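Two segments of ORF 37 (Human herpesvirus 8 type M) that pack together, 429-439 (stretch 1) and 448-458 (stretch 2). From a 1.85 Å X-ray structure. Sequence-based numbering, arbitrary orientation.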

# COMPACT_ATOMS: atom_id res chain seq x y z
N GLY A 429 6.94 -12.83 -5.86
CA GLY A 429 7.03 -14.25 -5.52
C GLY A 429 6.39 -15.17 -6.55
O GLY A 429 5.37 -14.83 -7.13
N PHE A 430 7.00 -16.33 -6.76
CA PHE A 430 6.55 -17.35 -7.71
C PHE A 430 6.41 -18.61 -6.92
O PHE A 430 7.16 -18.82 -5.93
CB PHE A 430 7.56 -17.56 -8.83
CG PHE A 430 7.74 -16.37 -9.74
CD1 PHE A 430 7.07 -16.30 -10.96
CD2 PHE A 430 8.60 -15.33 -9.39
CE1 PHE A 430 7.22 -15.21 -11.80
CE2 PHE A 430 8.77 -14.23 -10.24
CZ PHE A 430 8.08 -14.17 -11.44
N PHE A 431 5.44 -19.44 -7.31
CA PHE A 431 5.00 -20.57 -6.47
C PHE A 431 4.76 -21.84 -7.28
O PHE A 431 4.63 -21.80 -8.51
CB PHE A 431 3.73 -20.21 -5.67
CG PHE A 431 3.92 -19.12 -4.65
CD1 PHE A 431 4.24 -19.43 -3.33
CD2 PHE A 431 3.77 -17.79 -5.01
CE1 PHE A 431 4.41 -18.42 -2.37
CE2 PHE A 431 3.95 -16.77 -4.05
CZ PHE A 431 4.29 -17.10 -2.73
N ARG A 432 4.72 -22.96 -6.55
CA ARG A 432 4.30 -24.25 -7.09
C ARG A 432 3.30 -24.98 -6.19
O ARG A 432 3.26 -24.78 -4.96
CB ARG A 432 5.51 -25.14 -7.44
CG ARG A 432 6.22 -25.78 -6.24
CD ARG A 432 7.26 -26.80 -6.72
NE ARG A 432 8.01 -27.42 -5.61
CZ ARG A 432 7.54 -28.39 -4.82
NH1 ARG A 432 6.30 -28.84 -4.97
NH2 ARG A 432 8.32 -28.91 -3.87
N LYS A 433 2.46 -25.81 -6.81
CA LYS A 433 1.57 -26.69 -6.07
C LYS A 433 2.36 -27.70 -5.24
O LYS A 433 3.44 -28.17 -5.64
CB LYS A 433 0.62 -27.42 -7.02
CG LYS A 433 -0.41 -26.53 -7.77
CD LYS A 433 -1.27 -25.68 -6.78
CE LYS A 433 -2.48 -25.04 -7.49
NZ LYS A 433 -3.27 -24.15 -6.56
N ARG A 434 1.80 -28.04 -4.08
CA ARG A 434 2.28 -29.18 -3.30
C ARG A 434 1.90 -30.49 -3.97
O ARG A 434 0.82 -30.62 -4.54
CB ARG A 434 1.70 -29.16 -1.89
CG ARG A 434 2.22 -28.06 -1.07
CD ARG A 434 1.54 -28.12 0.28
NE ARG A 434 1.79 -26.92 1.06
CZ ARG A 434 2.61 -26.88 2.11
NH1 ARG A 434 3.23 -28.01 2.49
NH2 ARG A 434 2.79 -25.74 2.77
N GLY A 435 2.82 -31.45 -3.92
CA GLY A 435 2.60 -32.74 -4.56
C GLY A 435 2.54 -33.81 -3.51
O GLY A 435 2.76 -33.56 -2.31
N TYR A 436 2.27 -35.03 -3.97
CA TYR A 436 2.12 -36.17 -3.08
C TYR A 436 3.38 -36.50 -2.29
O TYR A 436 3.30 -36.98 -1.18
CB TYR A 436 1.59 -37.38 -3.84
CG TYR A 436 0.14 -37.20 -4.24
CD1 TYR A 436 -0.89 -37.71 -3.44
CD2 TYR A 436 -0.20 -36.50 -5.41
CE1 TYR A 436 -2.22 -37.54 -3.80
CE2 TYR A 436 -1.52 -36.32 -5.77
CZ TYR A 436 -2.53 -36.85 -4.96
OH TYR A 436 -3.85 -36.68 -5.31
N GLN A 437 4.54 -36.21 -2.87
CA GLN A 437 5.83 -36.55 -2.28
C GLN A 437 6.49 -35.39 -1.49
O GLN A 437 7.58 -35.56 -0.94
CB GLN A 437 6.77 -37.07 -3.36
CG GLN A 437 6.28 -38.35 -4.05
CD GLN A 437 7.28 -38.89 -5.02
OE1 GLN A 437 8.45 -39.09 -4.67
NE2 GLN A 437 6.83 -39.19 -6.25
N ASP A 438 5.84 -34.23 -1.46
CA ASP A 438 6.32 -33.09 -0.68
C ASP A 438 6.11 -33.33 0.82
O ASP A 438 5.13 -33.96 1.20
CB ASP A 438 5.61 -31.79 -1.09
CG ASP A 438 6.20 -31.17 -2.38
OD1 ASP A 438 7.44 -31.15 -2.51
OD2 ASP A 438 5.42 -30.73 -3.26
N PRO A 439 7.03 -32.83 1.67
CA PRO A 439 6.81 -32.93 3.13
C PRO A 439 5.55 -32.20 3.58
O PRO A 439 5.18 -31.18 3.01
CB PRO A 439 8.03 -32.23 3.73
CG PRO A 439 8.54 -31.34 2.62
CD PRO A 439 8.30 -32.15 1.36
N ALA A 448 7.11 -22.07 10.24
CA ALA A 448 6.43 -23.10 9.48
C ALA A 448 5.52 -22.46 8.43
O ALA A 448 4.95 -21.39 8.67
CB ALA A 448 5.62 -24.00 10.41
N LEU A 449 5.39 -23.11 7.27
CA LEU A 449 4.45 -22.67 6.23
C LEU A 449 3.10 -23.31 6.51
O LEU A 449 3.05 -24.49 6.84
CB LEU A 449 4.90 -23.15 4.85
CG LEU A 449 5.90 -22.38 3.99
CD1 LEU A 449 7.25 -22.37 4.64
CD2 LEU A 449 5.97 -23.08 2.65
N ASP A 450 2.01 -22.57 6.34
CA ASP A 450 0.71 -23.22 6.43
C ASP A 450 0.65 -24.35 5.41
O ASP A 450 1.04 -24.14 4.26
CB ASP A 450 -0.46 -22.26 6.23
CG ASP A 450 -1.80 -22.93 6.57
OD1 ASP A 450 -2.03 -23.25 7.76
OD2 ASP A 450 -2.60 -23.19 5.65
N PRO A 451 0.20 -25.56 5.82
CA PRO A 451 0.16 -26.69 4.87
C PRO A 451 -0.80 -26.46 3.70
O PRO A 451 -0.70 -27.13 2.67
CB PRO A 451 -0.31 -27.88 5.74
CG PRO A 451 -0.99 -27.26 6.91
CD PRO A 451 -0.31 -25.94 7.15
N HIS A 452 -1.70 -25.50 3.85
CA HIS A 452 -2.63 -25.16 2.77
C HIS A 452 -2.14 -24.07 1.81
O HIS A 452 -2.83 -23.77 0.84
CB HIS A 452 -4.02 -24.78 3.32
N VAL A 453 -0.96 -23.48 2.04
CA VAL A 453 -0.40 -22.51 1.08
C VAL A 453 0.62 -23.17 0.12
O VAL A 453 1.37 -24.10 0.52
CB VAL A 453 0.22 -21.25 1.78
CG1 VAL A 453 1.43 -21.60 2.64
CG2 VAL A 453 0.60 -20.17 0.76
N GLU A 454 0.64 -22.69 -1.13
CA GLU A 454 1.62 -23.13 -2.14
C GLU A 454 3.08 -22.91 -1.70
O GLU A 454 3.38 -22.08 -0.84
CB GLU A 454 1.37 -22.42 -3.46
CG GLU A 454 0.06 -22.78 -4.11
CD GLU A 454 -1.15 -21.97 -3.59
OE1 GLU A 454 -1.05 -21.16 -2.61
OE2 GLU A 454 -2.23 -22.16 -4.20
N ILE A 455 3.98 -23.66 -2.32
CA ILE A 455 5.41 -23.59 -2.03
C ILE A 455 6.12 -22.50 -2.87
O ILE A 455 6.03 -22.54 -4.09
CB ILE A 455 6.05 -24.98 -2.29
CG1 ILE A 455 5.58 -25.99 -1.23
CG2 ILE A 455 7.59 -24.91 -2.37
CD1 ILE A 455 5.89 -27.47 -1.62
N PRO A 456 6.84 -21.56 -2.21
CA PRO A 456 7.62 -20.57 -2.96
C PRO A 456 8.84 -21.18 -3.65
O PRO A 456 9.57 -22.01 -3.06
CB PRO A 456 8.04 -19.55 -1.91
CG PRO A 456 8.00 -20.29 -0.60
CD PRO A 456 6.96 -21.38 -0.75
N THR A 457 9.05 -20.77 -4.90
CA THR A 457 10.12 -21.30 -5.73
C THR A 457 11.14 -20.24 -6.12
O THR A 457 12.33 -20.54 -6.28
CB THR A 457 9.57 -21.92 -7.05
OG1 THR A 457 8.85 -20.90 -7.75
CG2 THR A 457 8.64 -23.11 -6.77
N LEU A 458 10.68 -19.00 -6.29
CA LEU A 458 11.49 -17.95 -6.88
C LEU A 458 11.07 -16.61 -6.32
O LEU A 458 9.87 -16.35 -6.15
CB LEU A 458 11.29 -17.97 -8.38
CG LEU A 458 12.13 -17.12 -9.35
CD1 LEU A 458 13.55 -17.68 -9.47
CD2 LEU A 458 11.42 -17.13 -10.73
O HOH W 1 3.64 -26.73 5.33

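This contact is a short antiparallel β pairing, interrupted by a bulge and extended beyond its strands by an arginine that reaches into the turn of the other stretch.

Four backbone hydrogen bonds set the register. Arg432 and Ile455 form a reciprocal pair, Arg432 N to Ile455 O at 2.8 Å and Ile455 N to Arg432 O at 3.0 Å. Further along, Phe430 N donates to Leu458 O at 2.9 Å, and Thr457 N returns a nearly straight bond to Phe430 O, also 2.9 Å. That the return comes from Thr457 rather than Leu458 marks the bulge: Phe430 pairs with Leu458, Phe431 with Pro456, and Thr457 is the extra residue, its phi/psi of -117/-33 far from those of an extended strand. Pro456 sits at a non-hydrogen-bonded position, where its lack of an amide proton costs the pairing nothing. There the chains draw close, with 4.4 Å between Phe431 CA and Pro456 CA, and Phe431 CA lies 3.3 Å from Ile455 O in a CA-H...O contact.

The two faces of the sheet are filled differently. Phe431 and Pro456 share one, Phe431 CE1 resting 3.8 Å from Pro456 CB. The other carries Phe430, Leu458, Arg432 and Ile455. Leu458 CD2 lies over the face of the Phe430 ring, 3.6 Å from Phe430 CD2, in a CH-pi contact. Ile455 likewise sets its CD1 over a face of the Arg432 guanidinium, 3.6 Å from Arg432 NH2. That guanidinium is held within its own stretch by a two-pronged salt bridge to Asp438, Arg432 NH1 to Asp438 OD2 at 2.7 Å and Arg432 NH2 to Asp438 OD1 at 2.8 Å. Asp438 OD2 also accepts from Gly435 N at 2.8 Å, so one carboxylate ties the Gly435-Asp438 type I turn to the strand arginine.

Beyond the paired strands, Arg434 loses the most surface to the other stretch. Its CA-to-CB bond points sideways, but the long side chain brings the guanidinium to the Asp450-Val453 type I turn. Both Arg434 NE, at 2.9 Å, and Arg434 NH2, at 3.1 Å, donate to Val453 O, while Pro451 O lies over one face of the group. Water 1 extends the link, accepting from Arg434 NH2 at 2.9 Å and donating to Leu449 O at 2.8 Å. By comparison, the salt bridge from Lys433 NZ to Glu454 OE2, with an exposed lysine and a partly exposed glutamate, is long at 3.3 Å, and its hydrogen bond is weak.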